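Local coordinates for G-protein interacting protein 1 (Dictyostelium discoideum, PDB 5Z1N), which probably binds heterotrimeric G proteins through their beta/gamma subunits and sequesters them in the cytosol during chemotaxis, its C-terminal helical domain holding phospholipid, at residues 140-145 and 149-154. Residues are numbered along the deposited sequence; the frame is centred on the assembly and turned at random.
With PEF (di-palmitoyl-3-sn-phosphatidylethanolamine), chain B.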
ATOM      1  N   LYS A 140      13.743  -1.551   7.396  1.00 12.79           N
ATOM      2  CA  LYS A 140      14.328  -2.799   6.914  0.56 13.22           C
ATOM      3  C   LYS A 140      14.518  -2.767   5.402  1.00 13.68           C
ATOM      4  O   LYS A 140      15.565  -3.169   4.891  1.00 15.31           O
ATOM      5  CB  LYS A 140      13.453  -3.984   7.320  0.56 12.23           C
ATOM      6  CG  LYS A 140      13.924  -5.327   6.774  0.56 18.96           C
ATOM      7  CD  LYS A 140      14.921  -5.995   7.712  0.56 19.01           C
ATOM      8  CE  LYS A 140      15.483  -7.278   7.108  0.56 12.00           C
ATOM      9  NZ  LYS A 140      16.641  -7.784   7.898  0.56 15.12           N
ATOM     10  N   VAL A 141      13.514  -2.281   4.672  1.00  9.78           N
ATOM     11  CA  VAL A 141      13.605  -2.228   3.214  1.00 13.47           C
ATOM     12  C   VAL A 141      14.753  -1.322   2.779  1.00 16.11           C
ATOM     13  O   VAL A 141      15.550  -1.674   1.901  1.00 11.44           O
ATOM     14  CB  VAL A 141      12.262  -1.768   2.619  1.00  6.49           C
ATOM     15  CG1 VAL A 141      12.450  -1.209   1.219  1.00 17.46           C
ATOM     16  CG2 VAL A 141      11.270  -2.926   2.611  1.00  6.78           C
ATOM     17  N   TRP A 142      14.866  -0.149   3.402  1.00 10.62           N
ATOM     18  CA  TRP A 142      15.858   0.828   2.978  1.00 14.56           C
ATOM     19  C   TRP A 142      17.276   0.424   3.354  1.00 17.81           C
ATOM     20  O   TRP A 142      18.225   0.942   2.754  1.00 10.70           O
ATOM     21  CB  TRP A 142      15.534   2.204   3.566  1.00  9.48           C
ATOM     22  CG  TRP A 142      14.985   3.172   2.558  1.00 12.57           C
ATOM     23  CD1 TRP A 142      15.640   4.233   1.996  1.00  5.44           C
ATOM     24  CD2 TRP A 142      13.669   3.167   1.988  1.00 10.28           C
ATOM     25  NE1 TRP A 142      14.813   4.890   1.118  1.00  5.43           N
ATOM     26  CE2 TRP A 142      13.599   4.257   1.092  1.00  7.43           C
ATOM     27  CE3 TRP A 142      12.545   2.350   2.149  1.00  9.38           C
ATOM     28  CZ2 TRP A 142      12.451   4.548   0.361  1.00  6.23           C
ATOM     29  CZ3 TRP A 142      11.401   2.644   1.419  1.00 13.15           C
ATOM     30  CH2 TRP A 142      11.364   3.734   0.538  1.00  6.77           C
ATOM     31  N   ASP A 143      17.453  -0.481   4.320  1.00 19.94           N
ATOM     32  CA  ASP A 143      18.801  -0.869   4.728  1.00 18.79           C
ATOM     33  C   ASP A 143      19.239  -2.254   4.272  1.00 23.47           C
ATOM     34  O   ASP A 143      20.428  -2.453   4.016  1.00 24.94           O
ATOM     35  CB  ASP A 143      18.937  -0.803   6.254  1.00 16.72           C
ATOM     36  CG  ASP A 143      19.398   0.548   6.735  1.00 15.74           C
ATOM     37  OD1 ASP A 143      19.652   1.428   5.886  1.00 24.09           O
ATOM     38  OD2 ASP A 143      19.513   0.734   7.962  1.00 20.88           O
ATOM     39  N   ASP A 144      18.324  -3.214   4.159  1.00 24.88           N
ATOM     40  CA  ASP A 144      18.693  -4.624   4.094  1.00 25.06           C
ATOM     41  C   ASP A 144      18.296  -5.302   2.787  1.00 29.71           C
ATOM     42  O   ASP A 144      18.429  -6.527   2.677  1.00 41.25           O
ATOM     43  CB  ASP A 144      18.077  -5.377   5.280  1.00 21.17           C
ATOM     44  CG  ASP A 144      18.706  -4.991   6.611  1.00 22.46           C
ATOM     45  OD1 ASP A 144      19.752  -4.306   6.601  1.00 27.03           O
ATOM     46  OD2 ASP A 144      18.154  -5.364   7.670  1.00 19.01           O
ATOM     47  N   LEU A 145      17.819  -4.556   1.798  1.00 23.14           N
ATOM     48  CA  LEU A 145      17.457  -5.150   0.519  1.00 34.00           C
ATOM     49  C   LEU A 145      18.640  -5.130  -0.440  1.00 35.53           C
ATOM     50  O   LEU A 145      19.493  -4.239  -0.395  1.00 33.03           O
ATOM     51  CB  LEU A 145      16.280  -4.413  -0.126  1.00 30.63           C
ATOM     52  CG  LEU A 145      14.861  -4.695   0.366  1.00 20.48           C
ATOM     53  CD1 LEU A 145      13.858  -4.049  -0.574  1.00 26.35           C
ATOM     54  CD2 LEU A 145      14.603  -6.188   0.484  1.00 26.45           C
ATOM     55  N   ASP A 149      16.148  -6.711  -5.512  1.00 20.61           N
ATOM     56  CA  ASP A 149      14.818  -6.817  -4.926  1.00 24.48           C
ATOM     57  C   ASP A 149      13.847  -5.771  -5.462  1.00 22.74           C
ATOM     58  O   ASP A 149      12.660  -5.819  -5.121  1.00 23.48           O
ATOM     59  CB  ASP A 149      14.924  -6.739  -3.402  1.00 26.15           C
ATOM     60  CG  ASP A 149      15.714  -7.906  -2.824  1.00 29.06           C
ATOM     61  OD1 ASP A 149      16.395  -7.739  -1.789  1.00 24.08           O
ATOM     62  OD2 ASP A 149      15.666  -8.996  -3.432  1.00 22.26           O
ATOM     63  N   ASP A 150      14.329  -4.831  -6.276  1.00 12.34           N
ATOM     64  CA  ASP A 150      13.491  -4.034  -7.174  1.00 10.81           C
ATOM     65  C   ASP A 150      12.520  -3.128  -6.419  1.00 15.94           C
ATOM     66  O   ASP A 150      11.369  -2.947  -6.823  1.00 14.01           O
ATOM     67  CB  ASP A 150      12.746  -4.934  -8.161  1.00 17.94           C
ATOM     68  CG  ASP A 150      13.674  -5.543  -9.205  1.00 18.67           C
ATOM     69  OD1 ASP A 150      14.681  -4.892  -9.553  1.00 16.21           O
ATOM     70  OD2 ASP A 150      13.403  -6.666  -9.676  1.00 19.01           O
ATOM     71  N   LEU A 151      12.991  -2.535  -5.320  1.00 11.69           N
ATOM     72  CA  LEU A 151      12.283  -1.393  -4.752  1.00 10.59           C
ATOM     73  C   LEU A 151      12.095  -0.298  -5.796  1.00 19.10           C
ATOM     74  O   LEU A 151      11.089   0.427  -5.774  1.00 13.36           O
ATOM     75  CB  LEU A 151      13.051  -0.856  -3.544  1.00  9.39           C
ATOM     76  CG  LEU A 151      12.461   0.343  -2.800  1.00  9.60           C
ATOM     77  CD1 LEU A 151      11.109  -0.011  -2.178  1.00  7.43           C
ATOM     78  CD2 LEU A 151      13.439   0.822  -1.746  1.00 12.57           C
ATOM     79  N   PHE A 152      13.043  -0.183  -6.736  1.00 11.46           N
ATOM     80  CA  PHE A 152      12.946   0.827  -7.785  1.00 14.20           C
ATOM     81  C   PHE A 152      11.678   0.665  -8.610  1.00 14.10           C
ATOM     82  O   PHE A 152      11.030   1.657  -8.957  1.00 14.92           O
ATOM     83  CB  PHE A 152      14.172   0.770  -8.700  1.00 18.09           C
ATOM     84  CG  PHE A 152      14.008   1.560  -9.974  1.00 20.39           C
ATOM     85  CD1 PHE A 152      14.136   2.941  -9.969  1.00 17.53           C
ATOM     86  CD2 PHE A 152      13.702   0.924 -11.170  1.00 18.58           C
ATOM     87  CE1 PHE A 152      13.973   3.673 -11.134  1.00 20.93           C
ATOM     88  CE2 PHE A 152      13.537   1.651 -12.337  1.00 24.44           C
ATOM     89  CZ  PHE A 152      13.670   3.027 -12.317  1.00 23.96           C
ATOM     90  N   LEU A 153      11.317  -0.573  -8.955  1.00 15.98           N
ATOM     91  CA  LEU A 153      10.115  -0.788  -9.755  1.00 10.65           C
ATOM     92  C   LEU A 153       8.870  -0.332  -9.009  1.00 14.13           C
ATOM     93  O   LEU A 153       7.981   0.309  -9.587  1.00 16.58           O
ATOM     94  CB  LEU A 153      10.003  -2.262 -10.143  1.00 15.82           C
ATOM     95  CG  LEU A 153      11.164  -2.809 -10.974  1.00 24.31           C
ATOM     96  CD1 LEU A 153      10.889  -4.236 -11.408  1.00 21.53           C
ATOM     97  CD2 LEU A 153      11.418  -1.924 -12.184  1.00 21.46           C
ATOM     98  N   LEU A 154       8.796  -0.642  -7.713  1.00 12.23           N
ATOM     99  CA  LEU A 154       7.631  -0.264  -6.925  1.00 15.75           C
ATOM    100  C   LEU A 154       7.532   1.247  -6.774  1.00 15.53           C
ATOM    101  O   LEU A 154       6.484   1.840  -7.055  1.00 16.27           O
ATOM    102  CB  LEU A 154       7.685  -0.935  -5.553  1.00 11.09           C
ATOM    103  CG  LEU A 154       6.594  -0.457  -4.594  1.00 14.10           C
ATOM    104  CD1 LEU A 154       5.213  -0.762  -5.163  1.00 13.14           C
ATOM    105  CD2 LEU A 154       6.773  -1.076  -3.218  1.00 18.78           C
TER
HETATM  106  C2  PEF B 401      -6.376  -0.250 -10.539  1.00 24.15           C
HETATM  107  C1  PEF B 401      -7.621   0.627 -10.605  1.00 24.30           C
HETATM  108  N   PEF B 401      -8.339   5.789 -13.446  0.50 29.33           N
HETATM  109  C3  PEF B 401      -5.396   0.086 -11.651  1.00 13.45           C
HETATM  110  C4  PEF B 401      -9.092   4.260 -11.728  0.50 36.42           C
HETATM  111  C5  PEF B 401      -9.389   5.551 -12.479  0.50 35.46           C
HETATM  112  C10 PEF B 401      -5.202  -1.193  -8.686  1.00 22.40           C
HETATM  113  C11 PEF B 401      -4.731  -1.138  -7.254  1.00 29.38           C
HETATM  114  C12 PEF B 401      -3.298  -1.638  -7.104  1.00 23.00           C
HETATM  115  C13 PEF B 401      -2.806  -1.246  -5.714  1.00 20.54           C
HETATM  116  C14 PEF B 401      -1.439  -1.822  -5.363  1.00 21.61           C
HETATM  117  C15 PEF B 401      -0.900  -1.091  -4.135  1.00 27.43           C
HETATM  118  C16 PEF B 401       0.412  -1.684  -3.642  1.00 35.38           C
HETATM  119  C17 PEF B 401       1.131  -0.733  -2.689  1.00 32.13           C
HETATM  120  C18 PEF B 401       0.189  -0.141  -1.646  1.00 30.61           C
HETATM  121  C19 PEF B 401       0.880   0.005  -0.294  1.00 35.19           C
HETATM  122  C20 PEF B 401       2.222   0.723  -0.403  1.00 20.72           C
HETATM  123  C21 PEF B 401       3.315  -0.079   0.295  1.00 21.44           C
HETATM  124  C22 PEF B 401       4.688   0.550   0.090  1.00 20.19           C
HETATM  125  C23 PEF B 401       5.800  -0.434   0.441  1.00 14.73           C
HETATM  126  C24 PEF B 401       7.165   0.238   0.353  1.00 14.44           C
HETATM  127  C25 PEF B 401       8.284  -0.765   0.527  1.00 20.26           C
HETATM  128  C30 PEF B 401      -3.418   1.247 -10.722  1.00 27.79           C
HETATM  129  C31 PEF B 401      -2.687   2.516 -10.359  1.00 27.61           C
HETATM  130  C32 PEF B 401      -2.763   2.746  -8.854  1.00 25.24           C
HETATM  131  C33 PEF B 401      -4.172   3.131  -8.420  1.00 29.79           C
HETATM  132  C34 PEF B 401      -4.423   2.714  -6.976  1.00 39.05           C
HETATM  133  C35 PEF B 401      -5.747   3.271  -6.461  1.00 40.18           C
HETATM  134  C36 PEF B 401      -6.293   2.429  -5.313  1.00 51.35           C
HETATM  135  C37 PEF B 401      -7.328   3.189  -4.491  1.00 40.40           C
HETATM  136  C38 PEF B 401      -7.994   2.268  -3.471  1.00 37.89           C
HETATM  137  C39 PEF B 401      -7.915   2.844  -2.062  1.00 42.95           C
HETATM  138  C40 PEF B 401      -8.614   1.952  -1.040  1.00 35.70           C
HETATM  139  C41 PEF B 401      -7.994   0.560  -0.974  1.00 41.06           C
HETATM  140  C42 PEF B 401      -6.542   0.598  -0.506  1.00 31.45           C
HETATM  141  C43 PEF B 401      -6.018  -0.812  -0.263  1.00 17.80           C
HETATM  142  C44 PEF B 401      -4.557  -0.801   0.167  1.00 33.59           C
HETATM  143  C45 PEF B 401      -4.122  -2.180   0.618  1.00 23.97           C
HETATM  144  O4  PEF B 401      -5.148  -2.220  -9.337  1.00 14.21           O
HETATM  145  O5  PEF B 401      -2.916   0.153 -10.516  1.00 28.09           O
HETATM  146  O2  PEF B 401      -5.734   0.011  -9.298  1.00 20.00           O
HETATM  147  O3  PEF B 401      -4.747   1.305 -11.303  1.00 29.60           O
HETATM  148  O1P PEF B 401      -9.829   1.117 -13.594  1.00 16.64           O
HETATM  149  O2P PEF B 401     -10.113   1.852 -11.084  1.00 18.79           O
HETATM  150  O3P PEF B 401      -7.884   1.006 -11.949  1.00 22.49           O
HETATM  151  O4P PEF B 401      -8.764   3.221 -12.649  1.00 28.97           O
HETATM  152  P   PEF B 401      -9.270   1.733 -12.329  1.00 19.14           P
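Leu151 meets Val141 and Trp142 in a buried apolar contact at the turn between helices 135-144 and 151-158, where the chain doubles back after a short linker. The two methyls of Leu151 share the work. CD2 lies 3.7 Å from CG1 of Val141 and also sits over a face of the Trp142 indole, 4.1 Å from the centroid of the six-membered ring and only 6° off its normal, which meets the geometry of a CH-pi contact. CD1 packs against the same Val141 CG1 and, at 4.0 Å, against C25 of the bound phosphatidylethanolamine, the last carbon of one palmitoyl chain. Leu151 has its CG anti to the backbone N (chi1 -180°), which places CD1 and CD2 beside CG1 of Val141. One turn on, CD2 of Leu154 touches C24 of the same acyl chain at 3.8 Å. Leu151 and Leu154 thus line the methyl end of the acyl-chain pocket in this all-helical TNFAIP8-like domain; Val141 and Trp142 pack against Leu151, and Val141 itself also comes close to C25. The indole is fixed in turn by a hydrogen bond from its NE1 to the carbonyl of Ala79 and by an edge-to-face contact with Tyr83. Nearer the linker, Leu145 lies against Asp149: its CD2 comes 3.3 Å from OD1, an oxygen that accepts a hydrogen bond from the backbone N of Glu146, while its CD1 is 4.0 Å from CB of Asp149. The same CD1 of Leu145 makes a looser contact with CB of Leu151, at 4.4 Å. An alanine at Leu145 would remove CG and both methyls and is likely to open a gap beside the Asp149 side chain and CB of Leu151.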